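PDB 4ZOH: putative oxidoreductase molybdopterin-binding subunit from Sulfolobus tokodaii, which probably serves as the large, molybdenum-cofactor subunit of an oxidoreductase of the xanthine dehydrogenase and aldehyde oxidase family, and binds pterin cytosine dinucleotide. Local coordinates for residues 422-427 / 551-556; 187-192 / 475-480; 175-180 / 201-206; 413-418 / 563-568; 192-197 / 224-229. All coordinates share one frame; numbering follows the deposited sequence.

Interaction 1 of 5, residues 422-427 / 551-556; sequences VARISV and SLDTTA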
# COMPACT_ATOMS: atom_id res chain seq x y z
N VAL A 422 -1.10 -26.70 -5.53
CA VAL A 422 -0.36 -26.14 -6.66
C VAL A 422 1.03 -25.64 -6.26
O VAL A 422 1.26 -25.23 -5.14
CB VAL A 422 -1.22 -24.99 -7.31
CG1 VAL A 422 -0.66 -24.53 -8.62
CG2 VAL A 422 -2.70 -25.44 -7.47
N ALA A 423 1.97 -25.64 -7.20
CA ALA A 423 3.25 -24.99 -6.96
C ALA A 423 3.67 -24.43 -8.31
O ALA A 423 3.53 -25.16 -9.34
CB ALA A 423 4.31 -26.00 -6.42
N ARG A 424 4.20 -23.20 -8.29
CA ARG A 424 4.78 -22.62 -9.49
C ARG A 424 6.27 -22.37 -9.20
O ARG A 424 6.57 -21.88 -8.14
CB ARG A 424 4.03 -21.29 -9.84
CG ARG A 424 4.79 -20.29 -10.69
CD ARG A 424 4.00 -19.03 -11.01
NE ARG A 424 4.85 -18.14 -11.84
CZ ARG A 424 5.12 -16.85 -11.59
NH1 ARG A 424 4.57 -16.20 -10.58
NH2 ARG A 424 5.90 -16.21 -12.43
N ILE A 425 7.19 -22.69 -10.14
CA ILE A 425 8.57 -22.27 -9.97
C ILE A 425 9.01 -21.53 -11.22
O ILE A 425 8.75 -21.97 -12.32
CB ILE A 425 9.53 -23.47 -9.56
CG1 ILE A 425 10.87 -22.98 -9.05
CG2 ILE A 425 9.77 -24.42 -10.74
CD1 ILE A 425 11.67 -24.09 -8.31
N SER A 426 9.74 -20.44 -11.07
CA SER A 426 10.05 -19.63 -12.23
C SER A 426 11.47 -19.12 -12.22
O SER A 426 11.96 -18.69 -11.17
CB SER A 426 9.07 -18.46 -12.18
OG SER A 426 9.33 -17.56 -13.20
N VAL A 427 12.12 -19.03 -13.37
CA VAL A 427 13.51 -18.54 -13.37
C VAL A 427 13.67 -17.36 -14.28
O VAL A 427 13.28 -17.42 -15.46
CB VAL A 427 14.51 -19.66 -13.82
CG1 VAL A 427 15.96 -19.16 -13.77
CG2 VAL A 427 14.29 -20.93 -12.96
N SER A 551 10.46 -21.32 -22.16
CA SER A 551 10.14 -20.77 -20.87
C SER A 551 10.60 -21.69 -19.71
O SER A 551 10.36 -22.89 -19.74
CB SER A 551 8.63 -20.55 -20.72
OG SER A 551 8.36 -20.19 -19.37
N LEU A 552 11.15 -21.08 -18.66
CA LEU A 552 11.54 -21.76 -17.43
C LEU A 552 10.63 -21.29 -16.28
O LEU A 552 11.08 -20.85 -15.21
CB LEU A 552 13.02 -21.43 -17.12
CG LEU A 552 14.09 -22.00 -18.09
CD1 LEU A 552 15.49 -21.53 -17.64
CD2 LEU A 552 14.01 -23.54 -18.13
N ASP A 553 9.34 -21.29 -16.54
CA ASP A 553 8.34 -20.94 -15.53
C ASP A 553 7.40 -22.13 -15.59
O ASP A 553 6.80 -22.37 -16.61
CB ASP A 553 7.60 -19.63 -15.92
CG ASP A 553 6.77 -19.04 -14.77
OD1 ASP A 553 6.04 -19.79 -14.04
OD2 ASP A 553 6.89 -17.83 -14.52
N THR A 554 7.26 -22.89 -14.51
CA THR A 554 6.45 -24.08 -14.60
C THR A 554 5.54 -24.27 -13.40
O THR A 554 5.89 -23.86 -12.32
CB THR A 554 7.28 -25.35 -14.97
OG1 THR A 554 6.34 -26.37 -15.39
CG2 THR A 554 8.15 -25.84 -13.84
N THR A 555 4.37 -24.82 -13.64
CA THR A 555 3.35 -24.97 -12.61
C THR A 555 2.96 -26.42 -12.54
O THR A 555 2.69 -27.04 -13.57
CB THR A 555 2.12 -24.06 -12.90
OG1 THR A 555 2.53 -22.68 -12.83
CG2 THR A 555 1.01 -24.27 -11.90
N ALA A 556 2.92 -26.99 -11.35
CA ALA A 556 2.54 -28.39 -11.19
C ALA A 556 1.32 -28.42 -10.30
O ALA A 556 1.18 -27.62 -9.42
CB ALA A 556 3.66 -29.19 -10.56
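OD2 of D553 is gripped by two donors. R424 NH2 donates to the syn lone pair of D553 OD2 at 2.8 Å, on a nearly straight bond (169°). S426 OG meets the same D553 OD2 at 2.8 Å, but from above the carboxylate plane. The other oxygen, D553 OD1, takes R424 NE at 3.0 Å. This is a side-on, two-nitrogen salt bridge, with guanidinium and carboxylate nearly coplanar, 5° apart. The R424 chain is fully extended from CG to NE and so carries the guanidinium past T555, whose OG1 lies 3.6 Å from R424 CB. A methionine in place of R424 would probably leave the D553 carboxylate without its charge partner and held across the strands by S426 alone. E476 of the second subunit packs against S426 and D553. Behind the side chains, the strands pair antiparallel. A423 with A556 and I425 with T554 are hydrogen-bonded pairs; the bond from A556 N to A423 O is 2.8 Å. On the face opposite R424, the CG2 methyls of I425 and T554 touch at 3.8 Å. The bond from V427 N to L552 O closes the pairing. Strand 553-559 is outermost in its sheet within this chain, and strand 433-437 flanks 420-427 on its other side. Helices 486-512 and 538-547 pack on V427.

Interaction 2 of 5, residues 187-192 / 475-480; sequences SAHYLR and IEDGIG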
# COMPACT_ATOMS: atom_id res chain seq x y z
N SER A 187 -6.37 -19.00 3.50
CA SER A 187 -6.10 -19.29 2.10
C SER A 187 -6.63 -18.17 1.25
O SER A 187 -7.84 -17.98 1.22
CB SER A 187 -6.84 -20.58 1.65
OG SER A 187 -6.60 -20.86 0.27
N ALA A 188 -5.77 -17.51 0.50
CA ALA A 188 -6.25 -16.45 -0.43
C ALA A 188 -7.18 -17.06 -1.55
O ALA A 188 -8.19 -16.49 -1.87
CB ALA A 188 -5.09 -15.69 -1.04
N HIS A 189 -6.86 -18.24 -2.06
CA HIS A 189 -7.51 -18.78 -3.24
C HIS A 189 -8.90 -19.28 -2.89
O HIS A 189 -9.83 -19.05 -3.68
CB HIS A 189 -6.63 -19.88 -3.85
CG HIS A 189 -5.19 -19.48 -3.95
ND1 HIS A 189 -4.71 -18.69 -4.98
CD2 HIS A 189 -4.12 -19.75 -3.15
CE1 HIS A 189 -3.40 -18.50 -4.81
NE2 HIS A 189 -3.02 -19.14 -3.71
N TYR A 190 -9.05 -19.85 -1.69
CA TYR A 190 -10.34 -20.30 -1.18
C TYR A 190 -11.28 -19.14 -0.80
O TYR A 190 -12.45 -19.11 -1.19
CB TYR A 190 -10.18 -21.28 -0.01
CG TYR A 190 -11.48 -21.81 0.53
CD1 TYR A 190 -12.38 -22.52 -0.29
CD2 TYR A 190 -11.79 -21.62 1.87
CE1 TYR A 190 -13.59 -22.99 0.23
CE2 TYR A 190 -12.97 -22.09 2.41
CZ TYR A 190 -13.86 -22.79 1.59
OH TYR A 190 -15.01 -23.19 2.18
N LEU A 191 -10.73 -18.13 -0.12
CA LEU A 191 -11.48 -16.90 0.10
C LEU A 191 -11.89 -16.26 -1.26
O LEU A 191 -12.99 -15.80 -1.41
CB LEU A 191 -10.73 -15.93 1.03
CG LEU A 191 -11.37 -14.56 1.23
CD1 LEU A 191 -12.71 -14.86 1.97
CD2 LEU A 191 -10.49 -13.72 2.15
N ARG A 192 -11.02 -16.26 -2.25
CA ARG A 192 -11.45 -15.72 -3.50
C ARG A 192 -12.69 -16.49 -4.08
O ARG A 192 -13.66 -15.85 -4.52
CB ARG A 192 -10.33 -15.78 -4.51
CG ARG A 192 -10.73 -15.05 -5.78
CD ARG A 192 -9.67 -15.18 -6.84
NE ARG A 192 -10.37 -15.03 -8.12
CZ ARG A 192 -10.97 -16.03 -8.78
NH1 ARG A 192 -10.92 -17.29 -8.30
NH2 ARG A 192 -11.64 -15.77 -9.92
N ILE A 475 0.12 -17.04 -8.60
CA ILE A 475 0.03 -18.48 -8.86
C ILE A 475 -1.36 -18.82 -9.42
O ILE A 475 -2.37 -18.14 -9.08
CB ILE A 475 0.40 -19.33 -7.61
CG1 ILE A 475 0.66 -20.84 -7.98
CG2 ILE A 475 -0.56 -19.13 -6.45
CD1 ILE A 475 1.18 -21.70 -6.84
N GLU A 476 -1.40 -19.84 -10.27
CA GLU A 476 -2.66 -20.26 -10.91
C GLU A 476 -3.80 -20.42 -9.89
O GLU A 476 -4.87 -19.90 -10.12
CB GLU A 476 -2.49 -21.54 -11.74
CG GLU A 476 -3.76 -21.94 -12.47
CD GLU A 476 -3.65 -23.20 -13.35
OE1 GLU A 476 -2.68 -23.99 -13.20
OE2 GLU A 476 -4.50 -23.34 -14.29
N ASP A 477 -3.58 -21.09 -8.76
CA ASP A 477 -4.65 -21.38 -7.84
C ASP A 477 -4.06 -22.08 -6.61
O ASP A 477 -2.85 -22.21 -6.47
CB ASP A 477 -5.77 -22.28 -8.49
CG ASP A 477 -7.17 -21.89 -8.03
OD1 ASP A 477 -8.08 -21.72 -8.85
OD2 ASP A 477 -7.39 -21.76 -6.83
N GLY A 478 -4.93 -22.49 -5.71
CA GLY A 478 -4.46 -23.22 -4.54
C GLY A 478 -5.64 -23.70 -3.75
O GLY A 478 -6.79 -23.25 -3.96
N ILE A 479 -5.33 -24.60 -2.82
CA ILE A 479 -6.33 -25.00 -1.88
C ILE A 479 -6.21 -24.25 -0.56
O ILE A 479 -7.11 -23.47 -0.22
CB ILE A 479 -6.47 -26.57 -1.76
CG1 ILE A 479 -7.05 -27.11 -3.09
CG2 ILE A 479 -7.31 -26.96 -0.52
CD1 ILE A 479 -8.56 -26.80 -3.30
N GLY A 480 -5.15 -24.53 0.22
CA GLY A 480 -4.97 -23.79 1.48
C GLY A 480 -4.21 -24.56 2.56
O GLY A 480 -3.71 -25.64 2.30
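This is a buried contact between the start of helix 188-199 and the loop that leads from strand 465-468 to helix 486-512. It joins parts of the two molybdopterin cofactor-binding domains. S187 is the N-cap of the helix. Its OG is anti to its own N (chi1 179°), which sets it between Y190 N and I479 O. It accepts from Y190 N at 3.3 Å and donates to I479 O at 2.7 Å, from above that carbonyl plane. The H189 ring lies with one face against the loop backbone. D477 C lies over the ring centre, 3.8 Å above the ring plane, and G478 N lies toward the rim. CG2 of I475 comes obliquely to H189 CE1, at 3.3 Å. G478 and G480 bring bare backbone close against H189 and S187. D477 OD2 accepts from G478 N at 2.8 Å. It also forms a salt bridge with R193, which bonds G478 O as well, so the helix arginine probably offsets the buried D477 charge.

Interaction 3 of 5, residues 175-180 / 201-206; sequences DGNKLT and FENIRV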
# COMPACT_ATOMS: atom_id res chain seq x y z
N ASP A 175 -12.03 -0.99 -7.67
CA ASP A 175 -11.68 0.10 -8.52
C ASP A 175 -12.66 0.42 -9.67
O ASP A 175 -12.38 1.29 -10.45
CB ASP A 175 -10.31 -0.14 -9.10
CG ASP A 175 -10.30 -1.26 -10.05
OD1 ASP A 175 -11.34 -1.83 -10.45
OD2 ASP A 175 -9.22 -1.56 -10.42
N GLY A 176 -13.79 -0.27 -9.75
CA GLY A 176 -14.77 -0.07 -10.83
C GLY A 176 -14.91 -1.31 -11.68
O GLY A 176 -15.96 -1.57 -12.25
N ASN A 177 -13.84 -2.09 -11.75
CA ASN A 177 -13.80 -3.34 -12.49
C ASN A 177 -13.43 -4.52 -11.56
O ASN A 177 -13.98 -5.63 -11.65
CB ASN A 177 -12.75 -3.27 -13.61
CG ASN A 177 -12.47 -4.64 -14.23
OD1 ASN A 177 -13.40 -5.37 -14.62
ND2 ASN A 177 -11.19 -5.02 -14.30
N LYS A 178 -12.45 -4.28 -10.71
CA LYS A 178 -11.86 -5.36 -9.94
C LYS A 178 -11.88 -5.08 -8.42
O LYS A 178 -11.51 -3.98 -7.95
CB LYS A 178 -10.47 -5.50 -10.49
CG LYS A 178 -9.60 -6.45 -9.77
CD LYS A 178 -8.28 -6.28 -10.51
CE LYS A 178 -7.17 -7.03 -9.84
NZ LYS A 178 -6.01 -6.89 -10.78
N LEU A 179 -12.29 -6.09 -7.67
CA LEU A 179 -12.18 -6.07 -6.21
C LEU A 179 -10.82 -6.61 -5.79
O LEU A 179 -10.49 -7.73 -6.11
CB LEU A 179 -13.23 -6.95 -5.54
CG LEU A 179 -13.32 -6.99 -4.00
CD1 LEU A 179 -13.41 -5.63 -3.36
CD2 LEU A 179 -14.47 -7.90 -3.58
N THR A 180 -10.06 -5.81 -5.05
CA THR A 180 -8.86 -6.40 -4.34
C THR A 180 -9.22 -6.52 -2.87
O THR A 180 -9.73 -5.55 -2.32
CB THR A 180 -7.60 -5.55 -4.57
OG1 THR A 180 -7.35 -5.52 -5.98
CG2 THR A 180 -6.42 -6.16 -3.88
N PHE A 201 -19.22 -12.39 -9.49
CA PHE A 201 -18.28 -12.09 -10.56
C PHE A 201 -16.85 -12.56 -10.24
O PHE A 201 -16.50 -12.78 -9.06
CB PHE A 201 -18.36 -10.58 -10.95
CG PHE A 201 -17.63 -9.67 -10.00
CD1 PHE A 201 -16.49 -9.01 -10.39
CD2 PHE A 201 -18.09 -9.51 -8.69
CE1 PHE A 201 -15.81 -8.19 -9.51
CE2 PHE A 201 -17.41 -8.69 -7.80
CZ PHE A 201 -16.26 -8.05 -8.21
N GLU A 202 -16.04 -12.68 -11.29
CA GLU A 202 -14.80 -13.42 -11.23
C GLU A 202 -13.60 -12.47 -10.99
O GLU A 202 -12.50 -12.94 -10.68
CB GLU A 202 -14.64 -14.22 -12.50
CG GLU A 202 -14.40 -13.36 -13.75
CD GLU A 202 -14.13 -14.25 -14.95
OE1 GLU A 202 -14.29 -15.48 -14.80
OE2 GLU A 202 -13.71 -13.75 -16.01
N ASN A 203 -13.80 -11.15 -11.15
CA ASN A 203 -12.65 -10.24 -11.15
C ASN A 203 -12.25 -9.78 -9.77
O ASN A 203 -12.50 -8.63 -9.38
CB ASN A 203 -12.87 -9.08 -12.11
CG ASN A 203 -12.17 -9.33 -13.40
OD1 ASN A 203 -12.80 -9.68 -14.37
ND2 ASN A 203 -10.82 -9.21 -13.39
N ILE A 204 -11.78 -10.77 -9.00
CA ILE A 204 -11.48 -10.58 -7.60
C ILE A 204 -10.04 -11.10 -7.40
O ILE A 204 -9.72 -12.21 -7.82
CB ILE A 204 -12.44 -11.34 -6.71
CG1 ILE A 204 -13.92 -10.94 -7.04
CG2 ILE A 204 -12.08 -11.14 -5.22
CD1 ILE A 204 -14.92 -11.46 -6.00
N ARG A 205 -9.17 -10.23 -6.89
CA ARG A 205 -7.84 -10.64 -6.41
C ARG A 205 -7.90 -10.70 -4.86
O ARG A 205 -8.35 -9.73 -4.23
CB ARG A 205 -6.83 -9.57 -6.80
CG ARG A 205 -5.41 -9.87 -6.28
CD ARG A 205 -4.49 -8.71 -6.61
NE ARG A 205 -3.08 -9.08 -6.59
CZ ARG A 205 -2.11 -8.30 -7.08
NH1 ARG A 205 -2.41 -7.12 -7.61
NH2 ARG A 205 -0.84 -8.69 -7.07
N VAL A 206 -7.42 -11.78 -4.27
CA VAL A 206 -7.32 -11.91 -2.84
C VAL A 206 -5.81 -11.97 -2.43
O VAL A 206 -4.99 -12.59 -3.09
CB VAL A 206 -8.14 -13.09 -2.25
CG1 VAL A 206 -7.94 -13.16 -0.76
CG2 VAL A 206 -9.68 -12.78 -2.42
O HOH W 1 -5.07 -5.48 -7.50
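T180 and R205 lie side by side and point the same way. Water 1 joins their ends, 2.7 Å from T180 OG1 and 3.1 Å from R205 NH1, at the edge of the guanidinium and in its plane. K178 crosses R205 obliquely, with its CE 4.0 Å from R205 CB. Both chains are extended, which carries their charged ends away from the backbone to acidic partners: K178 NZ to E473, and to E466 of the second subunit, and R205 NH2 to D471. The strands run parallel, with L179 paired to I204 and T180 to R205. They are the two strands of a beta-alpha-beta unit, 179-183 and 204-207, crossed over by helix 188-199. L179 O accepts from R205 N at 2.9 Å, and L179 N donates to N203 O at 3.1 Å. The other face carries L179 and I204, and F201 from the preceding loop packs beside them. CG1 of I204 sits over one face of the F201 ring, toward its rim, while CB of L179 approaches F201 CZ obliquely at 4.2 Å. Before the strand, D175 OD1 takes N177 N in an Asx turn, widened to an Asx motif by K178 N. Helix 223-235 packs on L179 and F201.

Interaction 4 of 5, residues 413-418 / 563-568; sequences EITAFG and PPTTPY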
# COMPACT_ATOMS: atom_id res chain seq x y z
N GLU A 413 -4.64 -40.45 13.56
CA GLU A 413 -5.01 -39.14 13.12
C GLU A 413 -5.09 -39.18 11.62
O GLU A 413 -4.51 -40.09 11.01
CB GLU A 413 -4.00 -38.09 13.71
CG GLU A 413 -3.59 -36.83 12.94
CD GLU A 413 -4.69 -35.78 12.82
OE1 GLU A 413 -5.92 -36.17 12.95
OE2 GLU A 413 -4.34 -34.58 12.59
N ILE A 414 -5.85 -38.24 11.02
CA ILE A 414 -6.04 -38.21 9.54
C ILE A 414 -5.53 -36.87 9.02
O ILE A 414 -5.84 -35.87 9.58
CB ILE A 414 -7.51 -38.52 9.11
CG1 ILE A 414 -8.51 -37.85 10.08
CG2 ILE A 414 -7.73 -40.04 9.11
CD1 ILE A 414 -10.00 -37.88 9.65
N THR A 415 -4.76 -36.88 7.94
CA THR A 415 -4.11 -35.63 7.52
C THR A 415 -3.95 -35.67 6.03
O THR A 415 -4.13 -36.74 5.44
CB THR A 415 -2.66 -35.50 8.12
OG1 THR A 415 -1.79 -36.39 7.40
CG2 THR A 415 -2.62 -35.74 9.65
N ALA A 416 -3.56 -34.51 5.45
CA ALA A 416 -3.14 -34.41 4.04
C ALA A 416 -4.32 -34.68 3.06
O ALA A 416 -4.24 -35.46 2.09
CB ALA A 416 -1.95 -35.32 3.75
N PHE A 417 -5.41 -34.02 3.36
CA PHE A 417 -6.61 -34.05 2.54
C PHE A 417 -6.38 -33.39 1.18
O PHE A 417 -5.46 -32.51 0.99
CB PHE A 417 -7.72 -33.33 3.29
CG PHE A 417 -7.94 -33.85 4.69
CD1 PHE A 417 -8.94 -34.81 4.96
CD2 PHE A 417 -7.13 -33.39 5.77
CE1 PHE A 417 -9.15 -35.27 6.27
CE2 PHE A 417 -7.32 -33.89 7.07
CZ PHE A 417 -8.34 -34.83 7.32
N GLY A 418 -7.17 -33.85 0.20
CA GLY A 418 -7.07 -33.32 -1.16
C GLY A 418 -7.82 -32.00 -1.29
O GLY A 418 -8.11 -31.35 -0.25
N PRO A 563 -6.18 -41.81 0.01
CA PRO A 563 -6.94 -41.24 1.08
C PRO A 563 -6.02 -40.53 2.16
O PRO A 563 -4.76 -40.54 2.06
CB PRO A 563 -7.68 -42.46 1.63
CG PRO A 563 -6.76 -43.60 1.40
CD PRO A 563 -6.10 -43.29 0.09
N PRO A 564 -6.64 -39.85 3.15
CA PRO A 564 -5.79 -39.16 4.12
C PRO A 564 -4.70 -40.13 4.73
O PRO A 564 -5.02 -41.27 5.05
CB PRO A 564 -6.78 -38.71 5.21
CG PRO A 564 -8.15 -38.76 4.57
CD PRO A 564 -8.06 -39.46 3.24
N THR A 565 -3.45 -39.69 4.82
CA THR A 565 -2.37 -40.44 5.47
C THR A 565 -2.45 -40.26 6.98
O THR A 565 -2.82 -39.17 7.47
CB THR A 565 -1.02 -40.03 4.91
OG1 THR A 565 -0.02 -40.99 5.29
CG2 THR A 565 -0.60 -38.59 5.37
N THR A 566 -2.13 -41.32 7.73
CA THR A 566 -2.47 -41.38 9.17
C THR A 566 -1.22 -41.46 10.09
O THR A 566 -0.59 -42.53 10.14
CB THR A 566 -3.41 -42.57 9.46
OG1 THR A 566 -2.75 -43.80 9.07
CG2 THR A 566 -4.80 -42.42 8.69
N PRO A 567 -0.81 -40.34 10.78
CA PRO A 567 0.26 -40.49 11.80
C PRO A 567 -0.37 -41.02 13.06
O PRO A 567 -1.60 -41.02 13.17
CB PRO A 567 0.71 -39.05 12.05
CG PRO A 567 -0.55 -38.24 11.84
CD PRO A 567 -1.18 -38.91 10.62
N TYR A 568 0.46 -41.41 14.02
CA TYR A 568 0.01 -41.98 15.29
C TYR A 568 1.12 -41.75 16.30
O TYR A 568 2.28 -41.51 15.93
CB TYR A 568 -0.27 -43.52 15.12
CG TYR A 568 0.94 -44.29 14.58
CD1 TYR A 568 1.82 -44.97 15.46
CD2 TYR A 568 1.25 -44.28 13.21
CE1 TYR A 568 2.92 -45.66 14.95
CE2 TYR A 568 2.36 -44.95 12.71
CZ TYR A 568 3.21 -45.62 13.59
OH TYR A 568 4.33 -46.25 13.10
O HOH W 2 -2.95 -38.22 2.04
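T415 OG1 donates to T565 O at 3.0 Å, from above the carbonyl plane. T415 N makes a second, weak bond to the same T565 O. With chi1 at 75°, the T415 hydroxyl stands between its own N and carbonyl carbon, and T415 CG2 points at P567 CD, 3.6 Å away. E413 bends at chi2, and its CG lies 3.5 Å from P567 CG. On the far side of the pair, I414 CG2 meets T566 CG2 at 3.8 Å. P564 CG comes to the F417 ring at 4.0 Å from F417 CE1, the two groups crossing at about a right angle. The pairing of T415 with T565 is a single antiparallel bridge between two loops, one joining strands 405-412 and 420-427, the other joining 553-559 and 568-577. Water 2 donates to A416 O and to P563 O, bridging the loops near one end. Farther out, the carboxylate of D381 accepts from both T565 OG1 and T566 OG1. R336 forms a salt bridge with E413 OE1, which also accepts from I414 N at 2.8 Å. G669 N bonds T415 OG1. The pterin cytosine dinucleotide lies about 6 Å from the T415 side chain.

Interaction 5 of 5, residues 192-197 / 224-229; sequences RRNLVD and EEYALA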
# COMPACT_ATOMS: atom_id res chain seq x y z
N ARG A 192 -11.02 -16.26 -2.25
CA ARG A 192 -11.45 -15.72 -3.50
C ARG A 192 -12.69 -16.49 -4.08
O ARG A 192 -13.66 -15.85 -4.52
CB ARG A 192 -10.33 -15.78 -4.51
CG ARG A 192 -10.73 -15.05 -5.78
CD ARG A 192 -9.67 -15.18 -6.84
NE ARG A 192 -10.37 -15.03 -8.12
CZ ARG A 192 -10.97 -16.03 -8.78
NH1 ARG A 192 -10.92 -17.29 -8.30
NH2 ARG A 192 -11.64 -15.77 -9.92
N ARG A 193 -12.64 -17.83 -4.07
CA ARG A 193 -13.76 -18.63 -4.51
C ARG A 193 -15.02 -18.29 -3.72
O ARG A 193 -16.08 -18.18 -4.31
CB ARG A 193 -13.45 -20.09 -4.46
CG ARG A 193 -12.62 -20.55 -5.61
CD ARG A 193 -12.46 -22.08 -5.58
NE ARG A 193 -11.67 -22.56 -4.42
CZ ARG A 193 -10.32 -22.59 -4.36
NH1 ARG A 193 -9.56 -22.10 -5.33
NH2 ARG A 193 -9.71 -23.09 -3.29
N ASN A 194 -14.90 -18.09 -2.42
CA ASN A 194 -16.05 -17.73 -1.61
C ASN A 194 -16.60 -16.36 -2.03
O ASN A 194 -17.81 -16.17 -2.13
CB ASN A 194 -15.73 -17.77 -0.13
CG ASN A 194 -15.52 -19.19 0.39
OD1 ASN A 194 -16.04 -20.13 -0.21
ND2 ASN A 194 -14.73 -19.36 1.50
N LEU A 195 -15.72 -15.41 -2.27
CA LEU A 195 -16.22 -14.10 -2.67
C LEU A 195 -16.79 -14.11 -4.12
O LEU A 195 -17.81 -13.52 -4.35
CB LEU A 195 -15.16 -13.02 -2.48
CG LEU A 195 -14.65 -12.80 -1.08
CD1 LEU A 195 -13.43 -11.81 -1.15
CD2 LEU A 195 -15.78 -12.31 -0.13
N VAL A 196 -16.17 -14.81 -5.04
CA VAL A 196 -16.68 -14.97 -6.42
C VAL A 196 -18.14 -15.51 -6.35
O VAL A 196 -19.02 -14.90 -6.98
CB VAL A 196 -15.79 -15.88 -7.31
CG1 VAL A 196 -16.48 -16.24 -8.68
CG2 VAL A 196 -14.42 -15.22 -7.52
N ASP A 197 -18.35 -16.58 -5.54
CA ASP A 197 -19.63 -17.24 -5.37
C ASP A 197 -20.62 -16.24 -4.74
O ASP A 197 -21.76 -16.15 -5.19
CB ASP A 197 -19.64 -18.49 -4.48
CG ASP A 197 -18.89 -19.65 -5.06
OD1 ASP A 197 -18.54 -19.70 -6.27
OD2 ASP A 197 -18.64 -20.57 -4.26
N GLU A 224 -18.58 -10.92 8.28
CA GLU A 224 -17.96 -9.61 8.10
C GLU A 224 -17.16 -9.52 6.79
O GLU A 224 -17.10 -8.45 6.14
CB GLU A 224 -17.04 -9.28 9.28
CG GLU A 224 -17.72 -9.17 10.62
CD GLU A 224 -17.72 -10.49 11.35
OE1 GLU A 224 -17.95 -11.50 10.74
OE2 GLU A 224 -17.53 -10.52 12.56
N GLU A 225 -16.55 -10.62 6.38
CA GLU A 225 -15.79 -10.56 5.15
C GLU A 225 -16.69 -10.42 3.91
O GLU A 225 -16.43 -9.63 3.02
CB GLU A 225 -14.86 -11.79 5.01
CG GLU A 225 -13.58 -11.77 5.90
CD GLU A 225 -12.94 -13.16 5.94
OE1 GLU A 225 -13.47 -14.02 6.61
OE2 GLU A 225 -11.92 -13.43 5.31
N TYR A 226 -17.70 -11.28 3.82
CA TYR A 226 -18.77 -11.10 2.75
C TYR A 226 -19.35 -9.69 2.72
O TYR A 226 -19.45 -9.08 1.66
CB TYR A 226 -19.90 -12.12 2.95
CG TYR A 226 -19.51 -13.55 2.65
CD1 TYR A 226 -18.98 -13.90 1.41
CD2 TYR A 226 -19.68 -14.54 3.62
CE1 TYR A 226 -18.69 -15.19 1.08
CE2 TYR A 226 -19.42 -15.86 3.31
CZ TYR A 226 -18.94 -16.16 2.03
OH TYR A 226 -18.65 -17.45 1.72
N ALA A 227 -19.69 -9.17 3.88
CA ALA A 227 -20.28 -7.84 3.96
C ALA A 227 -19.30 -6.75 3.54
O ALA A 227 -19.68 -5.81 2.79
CB ALA A 227 -20.83 -7.56 5.35
N LEU A 228 -18.05 -6.86 3.98
CA LEU A 228 -17.06 -5.82 3.67
C LEU A 228 -16.87 -5.78 2.16
O LEU A 228 -16.78 -4.72 1.53
CB LEU A 228 -15.70 -6.15 4.35
CG LEU A 228 -14.72 -4.98 4.26
CD1 LEU A 228 -15.20 -3.82 5.15
CD2 LEU A 228 -13.31 -5.48 4.68
N ALA A 229 -16.83 -6.96 1.57
CA ALA A 229 -16.59 -7.08 0.18
C ALA A 229 -17.74 -6.47 -0.67
O ALA A 229 -17.51 -5.74 -1.65
CB ALA A 229 -16.39 -8.50 -0.13
O HOH W 3 -19.57 -18.10 -1.02
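The helix segments 192-197 and 224-229 cross at -58°, with their axes 10.5 Å apart at closest approach. L195 and Y226 have the nearest CA atoms. CD2 of L195 fits between Y226 and A229, 3.9 Å from Y226 CD1 and 3.9 Å from A229 CB, and comes to the ring obliquely. Chi1 of -61° turns L195 toward the other helix, and CD2, the branch not anti to CA, makes the contact. Y226 lays its ring edge against the opposite helix, where N194 O lies in the ring plane, 3.5 Å from Y226 CE1. Y226 OH goes on past the N194 side chain, 3.5 Å from N194 CB. Both helices belong to the layer beside the mixed sheet that includes strands 179-183 and 204-207. F181 of strand 179-183 touches both L195 and A229. No direct hydrogen bond crosses between the two segments; water 3 bridges them, donating to N194 O at 2.8 Å and to Y226 OH at 3.0 Å. With a leucine in place of Y226, water 3 would probably lose one of its two anchors and N194 CB part of its cover. Y226 OH also bonds D289, and F198 meets the ring with planes about 45° apart.

Interactions 2, 3 and 5 gather round one beta-alpha-beta unit, with centres about 11 to 15 Å apart. Helix 188-199 serves interactions 2 and 5, which share R192, and the strands it connects pair in interaction 3. R193 reaches from this helix to D477 and G478. Interaction 1 lies about 16 Å from interaction 2, centre to centre, and touches it where V422 and R424 pack on I475. Along the chain, interactions 3 and 5 close before 1 and 4 open, 1 is nested inside 4, and 2 crosses 1, 3 and 4. Interaction 2 links the two cofactor-binding domains, having one segment in each. Interactions 1, 2, 3 and 5 meet the second subunit; no other chain touches interaction 4, near the cofactor.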